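PDB 4UFQ: hyaluronidase from Streptomyces koganeiensis, which degrades hyaluronan and probably has hyalurononglucosaminidase activity, working from an elongated trimer of intertwined beta-strands. Local coordinates for the interface of chains A and B. Coordinates in Å, arbitrary orientation; residue numbers count along the deposited sequence, not the author numbering. Chains: chain A/B, Hyaluronidase.

Contact 1: the interface of chains A and B. Residues chain A 30-32, 39; chain B 21, 27-28.
A:Leu30 CG and A:Thr32 OG1 both lie beside the backbone N, anti to the carbonyl carbon (chi1 -58° and -74°), and both side chains thereby reach the B:Ala27-B:Ala28 segment. Branch CD1 of A:Leu30 meets the B:Ala28 methyl CB at 3.7 Å, while nearer the backbone A:Leu30 CB lies 3.8 Å from B:Ala27 CB. The hydroxyl A:Thr32 OG1 stands 3.0 Å from B:Ala27 N, but the bent geometry makes this a weak hydrogen bond. A 3.4 Å approach of A:Thr32 OG1 to B:Ala27 CB shows that the hydroxyl also packs against the methyl.

The firmer polar evidence is in the backbone. A:Lys31 N donates to B:Ala21 O over 2.8 Å, 164° at the hydrogen, joining strand 28-32 of chain A in parallel to strand 18-23 of chain B. A:Ala39 O accepts from B:Ala28 N at 3.1 Å; B:Ala27 N is about as near, but its N-H points away from that oxygen. The small methyls of B:Ala27 and B:Ala28 probably allow the close approach to A:Leu30. The patch thus ties strand 18-23 and the start of strand 28-32 of chain B, with the loop between, to strand 28-32 and the loop at A:Ala39 of chain A.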
loop_
_atom_site.group_PDB
_atom_site.type_symbol
_atom_site.label_atom_id
_atom_site.label_comp_id
_atom_site.label_asym_id
_atom_site.label_seq_id
_atom_site.Cartn_x
_atom_site.Cartn_y
_atom_site.Cartn_z
ATOM N N LEU A 30 -29.174 8.207 5.345
ATOM C CA LEU A 30 -28.932 9.641 5.302
ATOM C C LEU A 30 -28.536 10.018 3.896
ATOM O O LEU A 30 -27.405 9.738 3.466
ATOM C CB LEU A 30 -27.838 10.024 6.302
ATOM C CG LEU A 30 -28.140 9.632 7.756
ATOM C CD1 LEU A 30 -26.887 9.715 8.598
ATOM C CD2 LEU A 30 -29.227 10.518 8.346
ATOM N N LYS A 31 -29.471 10.639 3.187
ATOM C CA LYS A 31 -29.275 11.041 1.804
ATOM C C LYS A 31 -29.383 12.555 1.662
ATOM O O LYS A 31 -30.355 13.165 2.100
ATOM C CB LYS A 31 -30.286 10.344 0.893
ATOM C CG LYS A 31 -30.262 10.832 -0.552
ATOM C CD LYS A 31 -31.270 10.083 -1.397
ATOM C CE LYS A 31 -31.184 10.487 -2.859
ATOM N NZ LYS A 31 -32.201 9.788 -3.697
ATOM N N THR A 32 -28.370 13.140 1.040
ATOM C CA THR A 32 -28.291 14.566 0.773
ATOM C C THR A 32 -28.051 14.769 -0.717
ATOM O O THR A 32 -27.230 14.070 -1.317
ATOM C CB THR A 32 -27.137 15.228 1.579
ATOM O OG1 THR A 32 -27.502 15.328 2.966
ATOM C CG2 THR A 32 -26.804 16.627 1.052
ATOM N N ALA A 39 -23.174 14.988 3.091
ATOM C CA ALA A 39 -24.348 14.243 3.551
ATOM C C ALA A 39 -24.279 14.012 5.051
ATOM O O ALA A 39 -25.313 14.029 5.745
ATOM C CB ALA A 39 -24.495 12.930 2.809
ATOM N N ALA B 21 -33.299 10.486 6.403
ATOM C CA ALA B 21 -33.383 11.838 5.884
ATOM C C ALA B 21 -33.092 11.812 4.391
ATOM O O ALA B 21 -32.122 11.196 3.951
ATOM C CB ALA B 21 -32.414 12.761 6.612
ATOM N N ALA B 27 -27.578 15.961 5.875
ATOM C CA ALA B 27 -28.525 15.065 6.529
ATOM C C ALA B 27 -28.167 14.803 7.990
ATOM O O ALA B 27 -29.059 14.614 8.822
ATOM C CB ALA B 27 -28.642 13.749 5.757
ATOM N N ALA B 28 -26.877 14.802 8.315
ATOM C CA ALA B 28 -26.462 14.566 9.695
ATOM C C ALA B 28 -25.211 15.343 10.113
ATOM O O ALA B 28 -24.227 15.411 9.378
ATOM C CB ALA B 28 -26.265 13.083 9.935
#

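Contact 2: the interface of chains A and B. Residues chain A 126, 135, 145; chain B 135, 137, 143, 157.
Short strands of two subunits face each other here across an apolar core between the chains: strands 124-127, 135-137 and 143-145 of chain A against strands 135-137, 143-145 and 157-160 of chain B. A:Phe135 and B:Phe135 come from opposite directions and meet edge to face, their planes at 60° and centroids 5.2 Å apart. The chain B ring points B:Phe135 CZ at a face of the A:Phe135 ring, displaced toward the rim, where A:Phe135 CZ is 3.7 Å away. Although both rings share the same torsions (chi1 179°, chi2 69°), one offers its face and the other its edge, consistent with a relation between chains that is not an exact two-fold.

Beside this pair, B:Ile143 crosses A:Phe135 at about a right angle, with its CD1 methyl 3.8 Å from ring atom CD1. Replacing A:Phe135 by an alanine would probably open a gap on the chain A side of B:Phe135 and B:Ile143, leaving B:Phe135 CZ without the face it meets and the B:Ile143 methyl without its ring contact.

A:Val145 reaches toward B:Ile143 tip to tip, CG1 to CD1 at 3.6 Å. At the other flank A:Leu126 CD1 lies 4.1 Å from B:Val137 CG2, a looser contact. The same A:Val145 CG1 methyl also touches B:Val157 CG2 at 3.7 Å, bridging two strands of chain B.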
loop_
_atom_site.group_PDB
_atom_site.type_symbol
_atom_site.label_atom_id
_atom_site.label_comp_id
_atom_site.label_asym_id
_atom_site.label_seq_id
_atom_site.Cartn_x
_atom_site.Cartn_y
_atom_site.Cartn_z
ATOM N N LEU A 126 4.314 6.449 -3.719
ATOM C CA LEU A 126 4.782 6.961 -2.439
ATOM C C LEU A 126 5.723 8.121 -2.709
ATOM O O LEU A 126 6.825 7.909 -3.238
ATOM C CB LEU A 126 5.451 5.854 -1.592
ATOM C CG LEU A 126 4.660 4.546 -1.484
ATOM C CD1 LEU A 126 5.405 3.577 -0.593
ATOM C CD2 LEU A 126 3.227 4.807 -0.955
ATOM N N PHE A 135 8.738 5.287 -4.216
ATOM C CA PHE A 135 8.324 3.960 -4.677
ATOM C C PHE A 135 7.066 4.135 -5.500
ATOM O O PHE A 135 6.076 4.708 -5.021
ATOM C CB PHE A 135 8.069 3.013 -3.498
ATOM C CG PHE A 135 7.610 1.647 -3.904
ATOM C CD1 PHE A 135 8.470 0.773 -4.552
ATOM C CD2 PHE A 135 6.323 1.233 -3.641
ATOM C CE1 PHE A 135 8.047 -0.487 -4.931
ATOM C CE2 PHE A 135 5.885 -0.025 -4.009
ATOM C CZ PHE A 135 6.747 -0.888 -4.667
ATOM N N VAL A 145 12.117 3.255 -8.199
ATOM C CA VAL A 145 12.625 3.415 -6.836
ATOM C C VAL A 145 13.620 4.581 -6.851
ATOM O O VAL A 145 14.755 4.418 -7.310
ATOM C CB VAL A 145 13.281 2.129 -6.274
ATOM C CG1 VAL A 145 13.754 2.356 -4.843
ATOM C CG2 VAL A 145 12.343 0.918 -6.337
ATOM N N PHE B 135 8.537 -5.888 3.812
ATOM C CA PHE B 135 8.695 -4.834 2.808
ATOM C C PHE B 135 8.525 -3.504 3.512
ATOM O O PHE B 135 7.500 -3.267 4.169
ATOM C CB PHE B 135 7.668 -4.980 1.678
ATOM C CG PHE B 135 7.757 -3.911 0.634
ATOM C CD1 PHE B 135 8.845 -3.845 -0.224
ATOM C CD2 PHE B 135 6.758 -2.971 0.507
ATOM C CE1 PHE B 135 8.930 -2.856 -1.186
ATOM C CE2 PHE B 135 6.826 -1.978 -0.451
ATOM C CZ PHE B 135 7.922 -1.911 -1.298
ATOM N N VAL B 137 9.433 0.856 3.056
ATOM C CA VAL B 137 9.966 2.028 2.388
ATOM C C VAL B 137 10.109 3.077 3.468
ATOM O O VAL B 137 9.113 3.529 4.042
ATOM C CB VAL B 137 9.077 2.513 1.212
ATOM C CG1 VAL B 137 9.741 3.686 0.491
ATOM C CG2 VAL B 137 8.773 1.412 0.217
ATOM N N ILE B 143 14.586 1.213 0.636
ATOM C CA ILE B 143 13.707 0.064 0.700
ATOM C C ILE B 143 14.409 -1.130 1.304
ATOM O O ILE B 143 15.560 -1.433 0.925
ATOM C CB ILE B 143 13.172 -0.297 -0.695
ATOM C CG1 ILE B 143 12.416 0.913 -1.259
ATOM C CG2 ILE B 143 12.304 -1.550 -0.632
ATOM C CD1 ILE B 143 11.605 0.624 -2.499
ATOM N N VAL B 157 17.985 -0.058 -2.263
ATOM C CA VAL B 157 17.176 -1.262 -2.054
ATOM C C VAL B 157 18.088 -2.318 -1.441
ATOM O O VAL B 157 19.180 -2.567 -1.959
ATOM C CB VAL B 157 16.585 -1.791 -3.371
ATOM C CG1 VAL B 157 15.806 -3.083 -3.144
ATOM C CG2 VAL B 157 15.682 -0.716 -3.978
#

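Contact 3: the interface of chains A and B. Residues chain A 56-58; chain B 42-44, 53.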
loop_
_atom_site.group_PDB
_atom_site.type_symbol
_atom_site.label_atom_id
_atom_site.label_comp_id
_atom_site.label_asym_id
_atom_site.label_seq_id
_atom_site.Cartn_x
_atom_site.Cartn_y
_atom_site.Cartn_z
ATOM N N VAL A 56 -16.803 1.589 13.669
ATOM C CA VAL A 56 -17.619 0.742 12.801
ATOM C C VAL A 56 -17.257 -0.722 13.011
ATOM O O VAL A 56 -16.082 -1.085 12.936
ATOM C CB VAL A 56 -17.449 1.137 11.315
ATOM C CG1 VAL A 56 -18.312 0.274 10.403
ATOM C CG2 VAL A 56 -17.771 2.622 11.119
ATOM N N ILE A 57 -18.266 -1.552 13.280
ATOM C CA ILE A 57 -18.068 -2.959 13.617
ATOM C C ILE A 57 -19.076 -3.801 12.860
ATOM O O ILE A 57 -20.265 -3.453 12.800
ATOM C CB ILE A 57 -18.323 -3.239 15.118
ATOM C CG1 ILE A 57 -17.609 -2.230 16.013
ATOM C CG2 ILE A 57 -17.892 -4.657 15.476
ATOM C CD1 ILE A 57 -18.534 -1.600 17.044
ATOM N N SER A 58 -18.621 -4.921 12.311
ATOM C CA SER A 58 -19.517 -5.916 11.752
ATOM C C SER A 58 -19.191 -7.303 12.263
ATOM O O SER A 58 -18.026 -7.662 12.399
ATOM C CB SER A 58 -19.502 -5.927 10.225
ATOM O OG SER A 58 -20.458 -6.863 9.749
ATOM N N ILE B 42 -21.380 2.625 14.675
ATOM C CA ILE B 42 -22.242 1.949 13.711
ATOM C C ILE B 42 -21.900 0.463 13.744
ATOM O O ILE B 42 -20.749 0.079 13.521
ATOM C CB ILE B 42 -22.080 2.527 12.284
ATOM C CG1 ILE B 42 -22.450 4.017 12.268
ATOM C CG2 ILE B 42 -22.932 1.747 11.289
ATOM C CD1 ILE B 42 -22.276 4.697 10.904
ATOM N N TYR B 43 -22.906 -0.359 14.029
ATOM C CA TYR B 43 -22.703 -1.754 14.384
ATOM C C TYR B 43 -23.686 -2.653 13.642
ATOM O O TYR B 43 -24.902 -2.503 13.779
ATOM C CB TYR B 43 -22.910 -1.899 15.896
ATOM C CG TYR B 43 -22.674 -3.281 16.462
ATOM C CD1 TYR B 43 -21.968 -4.245 15.754
ATOM C CD2 TYR B 43 -23.173 -3.624 17.712
ATOM C CE1 TYR B 43 -21.760 -5.503 16.278
ATOM C CE2 TYR B 43 -22.971 -4.878 18.243
ATOM C CZ TYR B 43 -22.269 -5.817 17.524
ATOM O OH TYR B 43 -22.070 -7.071 18.063
ATOM N N GLN B 44 -23.159 -3.577 12.850
ATOM C CA GLN B 44 -23.939 -4.636 12.222
ATOM C C GLN B 44 -23.754 -5.912 13.032
ATOM O O GLN B 44 -22.670 -6.513 13.019
ATOM C CB GLN B 44 -23.484 -4.864 10.773
ATOM C CG GLN B 44 -24.036 -6.145 10.129
ATOM C CD GLN B 44 -25.551 -6.144 10.019
ATOM O OE1 GLN B 44 -26.264 -6.747 10.830
ATOM N NE2 GLN B 44 -26.049 -5.465 8.999
ATOM N N ALA B 53 -21.963 -2.912 7.817
ATOM C CA ALA B 53 -22.160 -1.947 8.892
ATOM C C ALA B 53 -22.444 -0.580 8.270
ATOM O O ALA B 53 -23.439 0.083 8.591
ATOM C CB ALA B 53 -20.922 -1.895 9.785
#
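Backbone hydrogen bonds join A:Ile57 to both sides of B:Tyr43. A:Ile57 N donates to B:Ile42 O over 3.0 Å, and A:Ile57 O accepts from B:Gln44 N over 2.9 Å, the second with 166° at the hydrogen. With bridges pairing A:Val56 to B:Ile42, A:Ile57 to B:Tyr43 and A:Ser58 to B:Gln44, this is the pattern of a parallel ladder.

Apolar contacts flank the ladder. The B:Tyr43 side chain, with CG anti to the backbone N (chi1 -177°), runs obliquely across A:Ile57: ring atom CD1 is 3.8 Å from the isoleucine CB, and CE1 is 4.0 Å from the CG2 methyl. A:Ile57 hides 53 Å² against chain B, the largest share in the patch. The A:Val56 CG1 methyl presses on B:Ala53 CB at 3.4 Å, tighter than usual van der Waals contact.

Mixed contacts add to these. A:Ile57 O sits at the tyrosine ring edge, in its plane, 3.5 Å from B:Tyr43 CD1, and A:Ser58 OG lies against the aliphatic part of B:Gln44, 3.7 Å from CG. Strand 54-58 of chain A and strand 40-44 of chain B therefore pair as parallel neighbours in a sheet that crosses the subunit boundary, with B:Ala53, from the loop entering chain B's own strand 54-58, packed beside it.

Contact 1 and contact 3 lie about 19 Å apart between the centres of their C-alpha atoms, whereas contact 2 is about 41 Å from contact 1 and 35 Å from contact 3, so the interface extends along the molecule's length. No residue of either chain is shared. Contacts 1 and 3 both pair strands in parallel between chains, and A:Ala39 of contact 1 immediately precedes strand 40-44, whose chain B copy serves contact 3. At contact 2 the residues described meet through apolar side chains. Such a mixture of strand pairing and apolar packing is consistent with the interwoven triple-stranded beta-helix of the HylP family.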